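Local coordinates for protein homoserine dehydrogenase (Thermoplasma acidophilum, PDB 3ING) that probably catalyses the NADP-dependent interconversion of aspartate semialdehyde and homoserine, a step on the route from aspartate to threonine and methionine, at residues A[250-255]-A[275-280]; A[8-13]-A[70-75]; A[105-110]-A[126-131]; A[142-145]-A[151-154]. One frame throughout, in Å; residues are numbered along the deposited sequence.

Contact 1 (A[250-255]-A[275-280]); sequences RLVTEV and DFLMSI
The guanidinium of Arg250 lies beneath the selenium of Met278, a selenomethionine: SE sits 3.5 Å above the guanidinium plane, displaced toward the rim, and comes within 3.6 Å of NH2. The two side chains run across one another nearly at right angles. Beside this crossing, Val252 CG1 meets Leu277 CD1 at 4.0 Å, branched aliphatic groups that suit a buried place between strand and loop. In the plane of the guanidinium, Arg250 NE gives its hydrogen to a water 2.9 Å away, and that water donates in turn to Leu277 O and Ile280 O, which ties strand 249-258 to the loop. A bend at chi2 (-74°) turns the arginine chain so that its guanidinium comes under Met278 SE, while NH1 is held by Ala247 O. Further out, the loop is shaped by an Asx turn, Leu277 N bonding to Asp275 OD1 at 2.9 Å; the other oxygen, OD2, forms a salt bridge with Arg168 of strand 164-170. At the dimer interface, Phe276 packs on Phe276 of the second subunit. With no direct hydrogen bond between the segments, their polar link runs through the water, and methionine's polarisable sulfur, here replaced by selenium, probably tolerates the flat face of a cation.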
loop_
_atom_site.group_PDB
_atom_site.type_symbol
_atom_site.label_atom_id
_atom_site.label_comp_id
_atom_site.label_asym_id
_atom_site.label_seq_id
_atom_site.Cartn_x
_atom_site.Cartn_y
_atom_site.Cartn_z
ATOM N N ARG A 250 -6.630 -18.817 14.956
ATOM C CA ARG A 250 -7.125 -17.628 14.295
ATOM C C ARG A 250 -8.107 -18.037 13.197
ATOM O O ARG A 250 -7.989 -19.134 12.595
ATOM C CB ARG A 250 -5.991 -16.853 13.665
ATOM C CG ARG A 250 -4.856 -16.443 14.588
ATOM C CD ARG A 250 -5.232 -15.310 15.520
ATOM N NE ARG A 250 -4.028 -14.883 16.228
ATOM C CZ ARG A 250 -3.555 -15.471 17.312
ATOM N NH1 ARG A 250 -4.167 -16.517 17.853
ATOM N NH2 ARG A 250 -2.484 -14.992 17.891
ATOM N N LEU A 251 -9.072 -17.155 12.938
ATOM C CA LEU A 251 -10.000 -17.321 11.827
ATOM C C LEU A 251 -9.339 -16.638 10.623
ATOM O O LEU A 251 -9.297 -15.407 10.495
ATOM C CB LEU A 251 -11.380 -16.736 12.164
ATOM C CG LEU A 251 -12.553 -16.986 11.195
ATOM C CD1 LEU A 251 -12.485 -16.138 9.936
ATOM C CD2 LEU A 251 -12.684 -18.497 10.847
ATOM N N VAL A 252 -8.804 -17.461 9.741
ATOM C CA VAL A 252 -8.050 -16.988 8.591
ATOM C C VAL A 252 -8.880 -17.109 7.324
ATOM O O VAL A 252 -9.512 -18.134 7.071
ATOM C CB VAL A 252 -6.742 -17.823 8.417
ATOM C CG1 VAL A 252 -5.966 -17.404 7.170
ATOM C CG2 VAL A 252 -5.835 -17.705 9.702
ATOM N N THR A 253 -8.871 -16.041 6.547
ATOM C CA THR A 253 -9.556 -15.967 5.275
ATOM C C THR A 253 -8.512 -16.104 4.169
ATOM O O THR A 253 -7.549 -15.298 4.090
ATOM C CB THR A 253 -10.319 -14.648 5.110
ATOM O OG1 THR A 253 -11.306 -14.518 6.142
ATOM C CG2 THR A 253 -11.034 -14.590 3.743
ATOM N N GLU A 254 -8.705 -17.122 3.330
ATOM C CA GLU A 254 -7.818 -17.399 2.178
ATOM C C GLU A 254 -8.542 -17.375 0.810
ATOM O O GLU A 254 -9.684 -17.874 0.651
ATOM C CB GLU A 254 -7.177 -18.761 2.324
ATOM C CG GLU A 254 -6.550 -19.053 3.681
ATOM C CD GLU A 254 -6.091 -20.499 3.794
ATOM O OE1 GLU A 254 -6.970 -21.409 3.898
ATOM O OE2 GLU A 254 -4.859 -20.704 3.766
ATOM N N VAL A 255 -7.844 -16.848 -0.183
ATOM C CA VAL A 255 -8.328 -16.775 -1.549
ATOM C C VAL A 255 -7.172 -17.192 -2.422
ATOM O O VAL A 255 -6.050 -16.661 -2.321
ATOM C CB VAL A 255 -8.848 -15.372 -1.888
ATOM C CG1 VAL A 255 -9.143 -15.259 -3.361
ATOM C CG2 VAL A 255 -10.132 -15.055 -1.058
ATOM N N ASP A 275 4.640 -17.780 11.285
ATOM C CA ASP A 275 3.682 -17.276 10.312
ATOM C C ASP A 275 3.576 -15.770 10.471
ATOM O O ASP A 275 3.464 -15.307 11.591
ATOM C CB ASP A 275 2.338 -17.925 10.629
ATOM C CG ASP A 275 1.285 -17.711 9.548
ATOM O OD1 ASP A 275 1.141 -16.584 9.025
ATOM O OD2 ASP A 275 0.574 -18.698 9.260
ATOM N N PHE A 276 3.555 -14.995 9.389
ATOM C CA PHE A 276 3.413 -13.527 9.524
ATOM C C PHE A 276 2.167 -13.157 10.304
ATOM O O PHE A 276 2.142 -12.201 11.066
ATOM C CB PHE A 276 3.355 -12.817 8.174
ATOM C CG PHE A 276 2.965 -11.357 8.275
ATOM C CD1 PHE A 276 3.866 -10.429 8.753
ATOM C CD2 PHE A 276 1.689 -10.931 7.944
ATOM C CE1 PHE A 276 3.515 -9.104 8.919
ATOM C CE2 PHE A 276 1.330 -9.616 8.084
ATOM C CZ PHE A 276 2.258 -8.683 8.561
ATOM N N LEU A 277 1.129 -13.943 10.129
ATOM C CA LEU A 277 -0.156 -13.598 10.731
ATOM C C LEU A 277 -0.107 -13.658 12.244
ATOM O O LEU A 277 -0.958 -13.065 12.929
ATOM C CB LEU A 277 -1.277 -14.494 10.170
ATOM C CG LEU A 277 -1.590 -14.350 8.678
ATOM C CD1 LEU A 277 -2.798 -15.272 8.254
ATOM C CD2 LEU A 277 -1.807 -12.858 8.344
HETATM N N MSE A 278 0.851 -14.400 12.778
HETATM C CA MSE A 278 1.035 -14.437 14.216
HETATM C C MSE A 278 1.702 -13.164 14.731
HETATM O O MSE A 278 1.741 -12.965 15.936
HETATM C CB MSE A 278 1.859 -15.674 14.621
HETATM C CG MSE A 278 1.035 -16.965 14.552
HETATM SE SE MSE A 278 -0.417 -17.045 15.857
HETATM C CE MSE A 278 0.724 -17.137 17.332
ATOM N N SER A 279 2.184 -12.278 13.840
ATOM C CA SER A 279 2.755 -11.015 14.303
ATOM C C SER A 279 1.641 -10.001 14.602
ATOM O O SER A 279 1.893 -8.968 15.195
ATOM C CB SER A 279 3.701 -10.381 13.271
ATOM O OG SER A 279 2.985 -9.788 12.179
ATOM N N ILE A 280 0.424 -10.301 14.159
ATOM C CA ILE A 280 -0.675 -9.363 14.315
ATOM C C ILE A 280 -1.193 -9.353 15.745
ATOM O O ILE A 280 -1.580 -10.391 16.311
ATOM C CB ILE A 280 -1.786 -9.648 13.316
ATOM C CG1 ILE A 280 -1.233 -9.591 11.888
ATOM C CG2 ILE A 280 -2.967 -8.647 13.495
ATOM C CD1 ILE A 280 -2.225 -10.216 10.844
HETATM O O HOH W 1 -2.190 -12.872 15.359
#

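Contact 2 (A[8-13]-A[70-75]); sequences ILMGTG and RAFSGP. With NDP (NADPH dihydro-nicotinamide-adenine-dinucleotide phosphate), chain C.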
loop_
_atom_site.group_PDB
_atom_site.type_symbol
_atom_site.label_atom_id
_atom_site.label_comp_id
_atom_site.label_asym_id
_atom_site.label_seq_id
_atom_site.Cartn_x
_atom_site.Cartn_y
_atom_site.Cartn_z
ATOM N N ILE A 8 -22.646 12.509 -0.293
ATOM C CA ILE A 8 -23.823 12.184 0.479
ATOM C C ILE A 8 -23.414 11.007 1.345
ATOM O O ILE A 8 -22.853 10.029 0.843
ATOM C CB ILE A 8 -25.018 11.803 -0.416
ATOM C CG1 ILE A 8 -25.601 13.065 -1.100
ATOM C CG2 ILE A 8 -26.068 11.120 0.416
ATOM C CD1 ILE A 8 -26.502 12.754 -2.332
ATOM N N LEU A 9 -23.679 11.097 2.648
ATOM C CA LEU A 9 -23.280 10.051 3.581
ATOM C C LEU A 9 -24.515 9.354 4.160
ATOM O O LEU A 9 -25.287 9.977 4.849
ATOM C CB LEU A 9 -22.470 10.641 4.742
ATOM C CG LEU A 9 -22.016 9.666 5.850
ATOM C CD1 LEU A 9 -21.228 8.468 5.207
ATOM C CD2 LEU A 9 -21.190 10.351 6.973
HETATM N N MSE A 10 -24.621 8.051 3.948
HETATM C CA MSE A 10 -25.696 7.255 4.479
HETATM C C MSE A 10 -25.152 6.444 5.655
HETATM O O MSE A 10 -24.293 5.599 5.452
HETATM C CB MSE A 10 -26.185 6.268 3.431
HETATM C CG MSE A 10 -26.781 6.835 2.172
HETATM SE SE MSE A 10 -28.672 7.107 2.367
HETATM C CE MSE A 10 -29.408 5.399 2.839
ATOM N N GLY A 11 -25.640 6.712 6.865
ATOM C CA GLY A 11 -25.167 6.015 8.063
ATOM C C GLY A 11 -24.133 6.819 8.795
ATOM O O GLY A 11 -23.107 7.180 8.231
ATOM N N THR A 12 -24.426 7.116 10.054
ATOM C CA THR A 12 -23.584 7.941 10.929
ATOM C C THR A 12 -23.403 7.294 12.311
ATOM O O THR A 12 -23.580 7.952 13.379
ATOM C CB THR A 12 -24.176 9.330 11.083
ATOM O OG1 THR A 12 -25.594 9.203 11.210
ATOM C CG2 THR A 12 -23.859 10.165 9.839
ATOM N N GLY A 13 -23.039 6.013 12.275
ATOM C CA GLY A 13 -22.755 5.248 13.480
ATOM C C GLY A 13 -21.274 5.285 13.803
ATOM O O GLY A 13 -20.614 6.297 13.577
ATOM N N ARG A 70 -35.670 15.848 11.533
ATOM C CA ARG A 70 -36.301 15.796 10.214
ATOM C C ARG A 70 -36.304 14.345 9.669
ATOM O O ARG A 70 -35.261 13.810 9.215
ATOM C CB ARG A 70 -35.504 16.727 9.322
ATOM C CG ARG A 70 -35.881 16.830 7.886
ATOM C CD ARG A 70 -35.265 18.134 7.406
ATOM N NE ARG A 70 -34.852 18.144 6.007
ATOM C CZ ARG A 70 -35.637 18.432 4.975
ATOM N NH1 ARG A 70 -36.936 18.713 5.153
ATOM N NH2 ARG A 70 -35.113 18.417 3.747
ATOM N N ALA A 71 -37.483 13.718 9.744
ATOM C CA ALA A 71 -37.685 12.305 9.431
ATOM C C ALA A 71 -37.159 11.855 8.072
ATOM O O ALA A 71 -37.466 12.438 7.050
ATOM C CB ALA A 71 -39.161 11.948 9.556
ATOM N N PHE A 72 -36.412 10.751 8.095
ATOM C CA PHE A 72 -35.825 10.136 6.909
ATOM C C PHE A 72 -36.639 8.947 6.429
ATOM O O PHE A 72 -36.855 8.008 7.183
ATOM C CB PHE A 72 -34.424 9.653 7.267
ATOM C CG PHE A 72 -33.653 9.044 6.114
ATOM C CD1 PHE A 72 -33.282 9.819 5.028
ATOM C CD2 PHE A 72 -33.269 7.713 6.141
ATOM C CE1 PHE A 72 -32.552 9.287 4.002
ATOM C CE2 PHE A 72 -32.528 7.174 5.106
ATOM C CZ PHE A 72 -32.169 7.967 4.047
ATOM N N SER A 73 -37.074 8.969 5.171
ATOM C CA SER A 73 -37.858 7.855 4.609
ATOM C C SER A 73 -37.044 6.877 3.755
ATOM O O SER A 73 -37.402 5.714 3.636
ATOM C CB SER A 73 -39.006 8.416 3.779
ATOM O OG SER A 73 -39.833 9.213 4.603
ATOM N N GLY A 74 -35.970 7.355 3.144
ATOM C CA GLY A 74 -35.113 6.527 2.317
ATOM C C GLY A 74 -34.168 7.421 1.550
ATOM O O GLY A 74 -34.259 8.642 1.656
ATOM N N PRO A 75 -33.282 6.825 0.743
ATOM C CA PRO A 75 -32.281 7.533 -0.060
ATOM C C PRO A 75 -32.837 8.637 -0.925
ATOM O O PRO A 75 -32.136 9.600 -1.192
ATOM C CB PRO A 75 -31.723 6.436 -0.968
ATOM C CG PRO A 75 -31.975 5.199 -0.249
ATOM C CD PRO A 75 -33.194 5.373 0.556
HETATM P PA NDP C . -23.555 1.235 13.258
HETATM O O1A NDP C . -22.789 1.800 14.385
HETATM O O2A NDP C . -24.673 0.327 13.605
HETATM O O5B NDP C . -24.170 2.417 12.353
HETATM C C5B NDP C . -25.052 2.237 11.264
HETATM C C4B NDP C . -25.616 3.576 10.817
HETATM O O4B NDP C . -26.572 3.418 9.800
HETATM C C3B NDP C . -26.387 4.280 11.942
HETATM O O3B NDP C . -26.394 5.686 11.749
HETATM C C2B NDP C . -27.767 3.739 11.783
HETATM O O2B NDP C . -28.773 4.550 12.323
HETATM C C1B NDP C . -27.869 3.765 10.281
HETATM N N9A NDP C . -28.842 2.844 9.709
HETATM C C8A NDP C . -29.280 1.622 10.138
HETATM N N7A NDP C . -30.153 1.140 9.197
HETATM C C5A NDP C . -30.248 2.040 8.208
HETATM C C6A NDP C . -31.007 2.025 7.056
HETATM N N6A NDP C . -31.556 0.892 6.625
HETATM N N1A NDP C . -30.868 3.097 6.250
HETATM C C2A NDP C . -30.073 4.184 6.552
HETATM N N3A NDP C . -29.301 4.215 7.698
HETATM C C4A NDP C . -29.423 3.115 8.497
HETATM O O3 NDP C . -22.559 0.481 12.247
HETATM P PN NDP C . -20.983 0.754 12.077
HETATM O O1N NDP C . -20.245 0.056 13.172
HETATM O O2N NDP C . -20.816 2.227 11.879
HETATM O O5D NDP C . -20.629 -0.030 10.700
HETATM C C5D NDP C . -21.162 0.561 9.515
HETATM C C4D NDP C . -20.772 -0.296 8.315
HETATM O O4D NDP C . -19.364 -0.329 8.253
HETATM C C3D NDP C . -21.210 -1.733 8.416
HETATM O O3D NDP C . -21.766 -2.237 7.197
HETATM C C2D NDP C . -19.954 -2.477 8.827
HETATM O O2D NDP C . -19.951 -3.817 8.411
HETATM C C1D NDP C . -18.888 -1.661 8.135
HETATM N N1N NDP C . -17.564 -1.816 8.711
HETATM C C2N NDP C . -17.369 -1.540 10.039
HETATM C C3N NDP C . -16.182 -1.839 10.690
HETATM C C7N NDP C . -15.993 -1.379 12.085
HETATM O O7N NDP C . -14.716 -0.996 12.429
HETATM N N7N NDP C . -17.008 -1.217 12.924
HETATM C C4N NDP C . -14.919 -2.163 9.899
HETATM C C5N NDP C . -15.237 -2.405 8.449
HETATM C C6N NDP C . -16.511 -2.208 7.922
HETATM P P2B NDP C . -28.774 5.063 13.842
HETATM O O1X NDP C . -30.153 5.660 13.913
HETATM O O2X NDP C . -27.558 5.980 14.166
HETATM O O3X NDP C . -28.665 3.805 14.645
#
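Met10 reaches Phe72 because its chain folds twice, at chi2 (-89°) and chi3 (-57°), while Phe72 extends to meet it with CG anti to the backbone N (chi1 -177°). The site is the Rossmann fold's first strand and the glycine-rich turn after it, which here hold NADPH. Met10, a selenomethionine, is the last residue of strand 4-10; its methyl CE comes up to the edge of the Phe72 ring, near the ring plane, 4.0 Å from CZ. Selenium stands 5.2 Å from the ring centroid in an oblique Met-aromatic contact, and the two side chains cross almost perpendicularly. The same methyl also rests on Pro75 CG at 4.0 Å and on C2A of the adenine, also at 4.0 Å. A long, flexible, unbranched chain suits this place, since a single methyl must reach loop and cofactor together. Over the centre of one face of the Phe72 ring lies the backbone N of Gly74. Beyond the strand, Gly11 and Gly13 let the cofactor approach the main chain: Gly11 CA is 3.4 Å from O4B, and a CB on Gly13 would clash with O5B. Thr12 OG1 is bonded to Ser41 O, while Thr12 N donates to the ribose hydroxyl O3B at 3.0 Å.

Contact 3 (A[105-110]-A[126-131]); sequences MAFESG and HDIMDS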
loop_
_atom_site.group_PDB
_atom_site.type_symbol
_atom_site.label_atom_id
_atom_site.label_comp_id
_atom_site.label_asym_id
_atom_site.label_seq_id
_atom_site.Cartn_x
_atom_site.Cartn_y
_atom_site.Cartn_z
HETATM N N MSE A 105 -29.321 3.550 -7.676
HETATM C CA MSE A 105 -29.870 4.901 -7.633
HETATM C C MSE A 105 -28.766 5.955 -7.729
HETATM O O MSE A 105 -28.875 6.936 -8.508
HETATM C CB MSE A 105 -30.633 5.133 -6.336
HETATM C CG MSE A 105 -31.177 6.565 -6.203
HETATM SE SE MSE A 105 -32.136 6.788 -4.515
HETATM C CE MSE A 105 -33.396 5.388 -4.788
ATOM N N ALA A 106 -27.706 5.767 -6.941
ATOM C CA ALA A 106 -26.556 6.672 -6.974
ATOM C C ALA A 106 -25.956 6.769 -8.374
ATOM O O ALA A 106 -25.773 7.872 -8.894
ATOM C CB ALA A 106 -25.493 6.243 -5.972
ATOM N N PHE A 107 -25.644 5.618 -8.976
ATOM C CA PHE A 107 -25.016 5.574 -10.288
ATOM C C PHE A 107 -25.850 6.259 -11.332
ATOM O O PHE A 107 -25.317 6.962 -12.199
ATOM C CB PHE A 107 -24.783 4.142 -10.781
ATOM C CG PHE A 107 -23.853 3.329 -9.954
ATOM C CD1 PHE A 107 -22.717 3.878 -9.361
ATOM C CD2 PHE A 107 -24.059 1.978 -9.849
ATOM C CE1 PHE A 107 -21.864 3.101 -8.625
ATOM C CE2 PHE A 107 -23.218 1.180 -9.140
ATOM C CZ PHE A 107 -22.106 1.732 -8.512
ATOM N N GLU A 108 -27.160 6.004 -11.295
ATOM C CA GLU A 108 -28.062 6.582 -12.260
ATOM C C GLU A 108 -28.203 8.067 -12.033
ATOM O O GLU A 108 -28.592 8.775 -12.934
ATOM C CB GLU A 108 -29.455 5.925 -12.196
ATOM C CG GLU A 108 -29.414 4.456 -12.620
ATOM C CD GLU A 108 -30.754 3.734 -12.554
ATOM O OE1 GLU A 108 -31.702 4.246 -11.927
ATOM O OE2 GLU A 108 -30.812 2.619 -13.109
ATOM N N SER A 109 -27.921 8.532 -10.818
ATOM C CA SER A 109 -27.996 9.939 -10.504
ATOM C C SER A 109 -26.690 10.660 -10.793
ATOM O O SER A 109 -26.534 11.788 -10.366
ATOM C CB SER A 109 -28.288 10.127 -9.022
ATOM O OG SER A 109 -29.583 9.674 -8.683
ATOM N N GLY A 110 -25.730 10.002 -11.430
ATOM C CA GLY A 110 -24.469 10.663 -11.769
ATOM C C GLY A 110 -23.395 10.614 -10.696
ATOM O O GLY A 110 -22.423 11.388 -10.733
ATOM N N HIS A 126 -22.552 -8.963 -9.230
ATOM C CA HIS A 126 -22.868 -8.904 -10.656
ATOM C C HIS A 126 -23.759 -7.715 -11.008
ATOM O O HIS A 126 -23.440 -6.942 -11.906
ATOM C CB HIS A 126 -23.516 -10.209 -11.145
ATOM C CG HIS A 126 -24.043 -10.110 -12.546
ATOM N ND1 HIS A 126 -23.250 -10.336 -13.656
ATOM C CD2 HIS A 126 -25.260 -9.750 -13.017
ATOM C CE1 HIS A 126 -23.966 -10.133 -14.752
ATOM N NE2 HIS A 126 -25.181 -9.745 -14.394
ATOM N N ASP A 127 -24.884 -7.579 -10.305
ATOM C CA ASP A 127 -25.817 -6.518 -10.601
ATOM C C ASP A 127 -25.239 -5.169 -10.263
ATOM O O ASP A 127 -25.428 -4.212 -10.995
ATOM C CB ASP A 127 -27.125 -6.725 -9.844
ATOM C CG ASP A 127 -27.882 -7.942 -10.341
ATOM O OD1 ASP A 127 -27.910 -8.108 -11.566
ATOM O OD2 ASP A 127 -28.410 -8.714 -9.508
ATOM N N ILE A 128 -24.513 -5.084 -9.159
ATOM C CA ILE A 128 -23.860 -3.826 -8.834
ATOM C C ILE A 128 -22.842 -3.431 -9.900
ATOM O O ILE A 128 -22.807 -2.271 -10.312
ATOM C CB ILE A 128 -23.174 -3.872 -7.464
ATOM C CG1 ILE A 128 -24.236 -3.954 -6.364
ATOM C CG2 ILE A 128 -22.219 -2.649 -7.306
ATOM C CD1 ILE A 128 -23.676 -4.291 -4.976
HETATM N N MSE A 129 -22.010 -4.365 -10.376
HETATM C CA MSE A 129 -20.978 -3.959 -11.387
HETATM C C MSE A 129 -21.581 -3.655 -12.729
HETATM O O MSE A 129 -21.085 -2.793 -13.466
HETATM C CB MSE A 129 -19.902 -5.013 -11.505
HETATM C CG MSE A 129 -19.215 -5.239 -10.177
HETATM SE SE MSE A 129 -18.419 -3.572 -9.412
HETATM C CE MSE A 129 -17.743 -4.303 -7.797
ATOM N N ASP A 130 -22.664 -4.352 -13.048
ATOM C CA ASP A 130 -23.402 -4.089 -14.269
ATOM C C ASP A 130 -23.962 -2.670 -14.272
ATOM O O ASP A 130 -23.882 -1.961 -15.269
ATOM C CB ASP A 130 -24.534 -5.073 -14.391
ATOM C CG ASP A 130 -25.288 -4.935 -15.679
ATOM O OD1 ASP A 130 -24.665 -4.562 -16.699
ATOM O OD2 ASP A 130 -26.504 -5.211 -15.654
ATOM N N SER A 131 -24.559 -2.261 -13.167
ATOM C CA SER A 131 -25.131 -0.920 -13.090
ATOM C C SER A 131 -23.990 0.114 -13.142
ATOM O O SER A 131 -24.115 1.172 -13.772
ATOM C CB SER A 131 -25.983 -0.802 -11.821
ATOM O OG SER A 131 -26.559 0.486 -11.686
HETATM O O HOH W 2 -28.505 1.011 -13.752
#
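The ring of Phe107 meets helix 119-135 by its rim: Ser131 OG lies in the ring plane at the edge, 3.4 Å from CD2, whereas Ile128 O approaches CE2 obliquely at 3.7 Å. An oxygen at the edge faces the ring's hydrogens, the slightly positive part of the aromatic, so it is likely to be mildly favourable there. Ser131 OG is placed by a first torsion that sets it anti to the backbone N (chi1 180°), and a serine is small enough to let the ring come close. Ile128 adds a loose apolar touch, CG2 to Phe107 CE2. These helices, 97-108 and 119-135, belong to the Rossmann domain and pack side by side, with strand 112-115 linking them along the chain; its Val113 also packs on Phe107, and Ala132 and Asn135 touch the same side chain. A water joins the two helices, donating to Glu108 OE2 at 2.9 Å and lying hydrogen-bonded to Ser131 OG, also at 2.9 Å. Glu108 is oriented further by a salt bridge to Arg104. Just beyond, Gly110, with positive phi, ends helix 97-108 in a Schellman motif, its N bonded to Phe107 O at 3.2 Å.

Contact 4 (A[142-145]-A[151-154]); sequences EATV and LFSV. With NA (sodium ion), chain B.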
loop_
_atom_site.group_PDB
_atom_site.type_symbol
_atom_site.label_atom_id
_atom_site.label_comp_id
_atom_site.label_asym_id
_atom_site.label_seq_id
_atom_site.Cartn_x
_atom_site.Cartn_y
_atom_site.Cartn_z
ATOM N N GLU A 142 -12.588 -0.028 0.027
ATOM C CA GLU A 142 -11.481 -0.282 0.926
ATOM C C GLU A 142 -11.895 -0.795 2.297
ATOM O O GLU A 142 -11.344 -1.763 2.801
ATOM C CB GLU A 142 -10.663 0.983 1.142
ATOM C CG GLU A 142 -9.353 0.705 1.901
ATOM C CD GLU A 142 -8.444 -0.200 1.088
ATOM O OE1 GLU A 142 -8.095 0.194 -0.032
ATOM O OE2 GLU A 142 -8.129 -1.308 1.561
ATOM N N ALA A 143 -12.832 -0.112 2.924
ATOM C CA ALA A 143 -13.269 -0.446 4.275
ATOM C C ALA A 143 -14.011 -1.767 4.417
ATOM O O ALA A 143 -14.198 -2.227 5.533
ATOM C CB ALA A 143 -14.147 0.712 4.827
ATOM N N THR A 144 -14.440 -2.383 3.309
ATOM C CA THR A 144 -15.201 -3.621 3.372
ATOM C C THR A 144 -14.356 -4.850 3.741
ATOM O O THR A 144 -14.927 -5.812 4.165
ATOM C CB THR A 144 -15.912 -3.938 2.045
ATOM O OG1 THR A 144 -14.911 -4.205 1.026
ATOM C CG2 THR A 144 -16.850 -2.772 1.652
ATOM N N VAL A 145 -13.025 -4.810 3.604
ATOM C CA VAL A 145 -12.184 -5.946 4.057
ATOM C C VAL A 145 -11.031 -5.403 4.902
ATOM O O VAL A 145 -10.238 -4.587 4.418
ATOM C CB VAL A 145 -11.603 -6.758 2.904
ATOM C CG1 VAL A 145 -10.734 -7.999 3.455
ATOM C CG2 VAL A 145 -12.693 -7.222 1.949
ATOM N N LEU A 151 -5.545 -2.328 1.679
ATOM C CA LEU A 151 -5.653 -3.591 1.012
ATOM C C LEU A 151 -5.975 -3.317 -0.455
ATOM O O LEU A 151 -5.133 -3.551 -1.329
ATOM C CB LEU A 151 -6.742 -4.439 1.724
ATOM C CG LEU A 151 -6.737 -5.949 1.465
ATOM C CD1 LEU A 151 -7.587 -6.730 2.496
ATOM C CD2 LEU A 151 -7.166 -6.272 0.075
ATOM N N PHE A 152 -7.164 -2.802 -0.753
ATOM C CA PHE A 152 -7.511 -2.637 -2.181
ATOM C C PHE A 152 -6.688 -1.539 -2.819
ATOM O O PHE A 152 -6.336 -1.633 -4.002
ATOM C CB PHE A 152 -9.022 -2.503 -2.387
ATOM C CG PHE A 152 -9.759 -3.745 -2.016
ATOM C CD1 PHE A 152 -9.562 -4.928 -2.725
ATOM C CD2 PHE A 152 -10.534 -3.785 -0.903
ATOM C CE1 PHE A 152 -10.177 -6.074 -2.346
ATOM C CE2 PHE A 152 -11.186 -4.938 -0.546
ATOM C CZ PHE A 152 -11.002 -6.083 -1.270
ATOM N N SER A 153 -6.338 -0.525 -2.056
ATOM C CA SER A 153 -5.498 0.563 -2.579
ATOM C C SER A 153 -4.084 0.018 -2.902
ATOM O O SER A 153 -3.406 0.487 -3.836
ATOM C CB SER A 153 -5.440 1.698 -1.569
ATOM O OG SER A 153 -4.981 1.338 -0.259
ATOM N N VAL A 154 -3.652 -0.970 -2.103
ATOM C CA VAL A 154 -2.346 -1.655 -2.318
ATOM C C VAL A 154 -2.405 -2.494 -3.594
ATOM O O VAL A 154 -1.496 -2.479 -4.449
ATOM C CB VAL A 154 -2.003 -2.520 -1.115
ATOM C CG1 VAL A 154 -0.779 -3.429 -1.378
ATOM C CG2 VAL A 154 -1.808 -1.618 0.137
HETATM NA NA NA B . -9.065 -2.367 4.027
#
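Glu142 starts a 3-10 turn over residues 142-144 that passes the beginning of helix 152-157, its CA 5.6 Å from that of Phe152, with Leu151 at the N-cap. With CG anti to the backbone N (chi1 -171°) and a bend at chi2 (64°), the carboxylate of Glu142 swings onto the helix start and takes three backbone N-H groups. Phe152 N uses the syn lone pair of OE2 at 2.9 Å, Ser153 N the syn lone pair of OE1 at 2.8 Å, and Leu151 N meets OE2 from above the carboxylate plane at 2.8 Å. Glu142 OE2 also binds the sodium ion at 2.8 Å. Val145 O lies 2.5 Å from the sodium, and Glu142 O, Ala146 O and Val149 O complete the five protein ligands. A glutamine in place of Glu142 would probably weaken the charge balance at the sodium and, through its NH2 end, leave one or more of these amides without an acceptor. Beside these polar groups, Val145 CG2 abuts the Phe152 ring edge at CE2, 3.7 Å away, and CG1 presses on Leu151 CD1 at 3.5 Å; Leu151 CD2 lies over the centre of one face of the same ring. Thr144 O accepts from Lys217, the predicted proton donor. Carboxylate and main-chain carbonyls thus form a buried sodium site next to the probable catalytic lysine, consistent with the metal site described in other homoserine dehydrogenases.

Overall arrangement
Contacts 2 and 3 belong to the Rossmann domain and touch directly, Pro75 CB packing on Met105 SE at 3.6 Å, so that the loop beside the adenine rests on helix 97-108. Contact 4 joins this nucleotide-binding half to the rest of the chain: Ala143 touches NADPH, and the side chain of Val145 is about 4 Å from that of Lys217. Contact 1 lies at the antiparallel sheet on the far side of the chain's centre from contacts 2 and 3; its centre is about 17 Å from that of contact 4, and the side chain of Val252 is about 11 Å from that of Lys217. Contacts 1 and 4 both reach the second subunit.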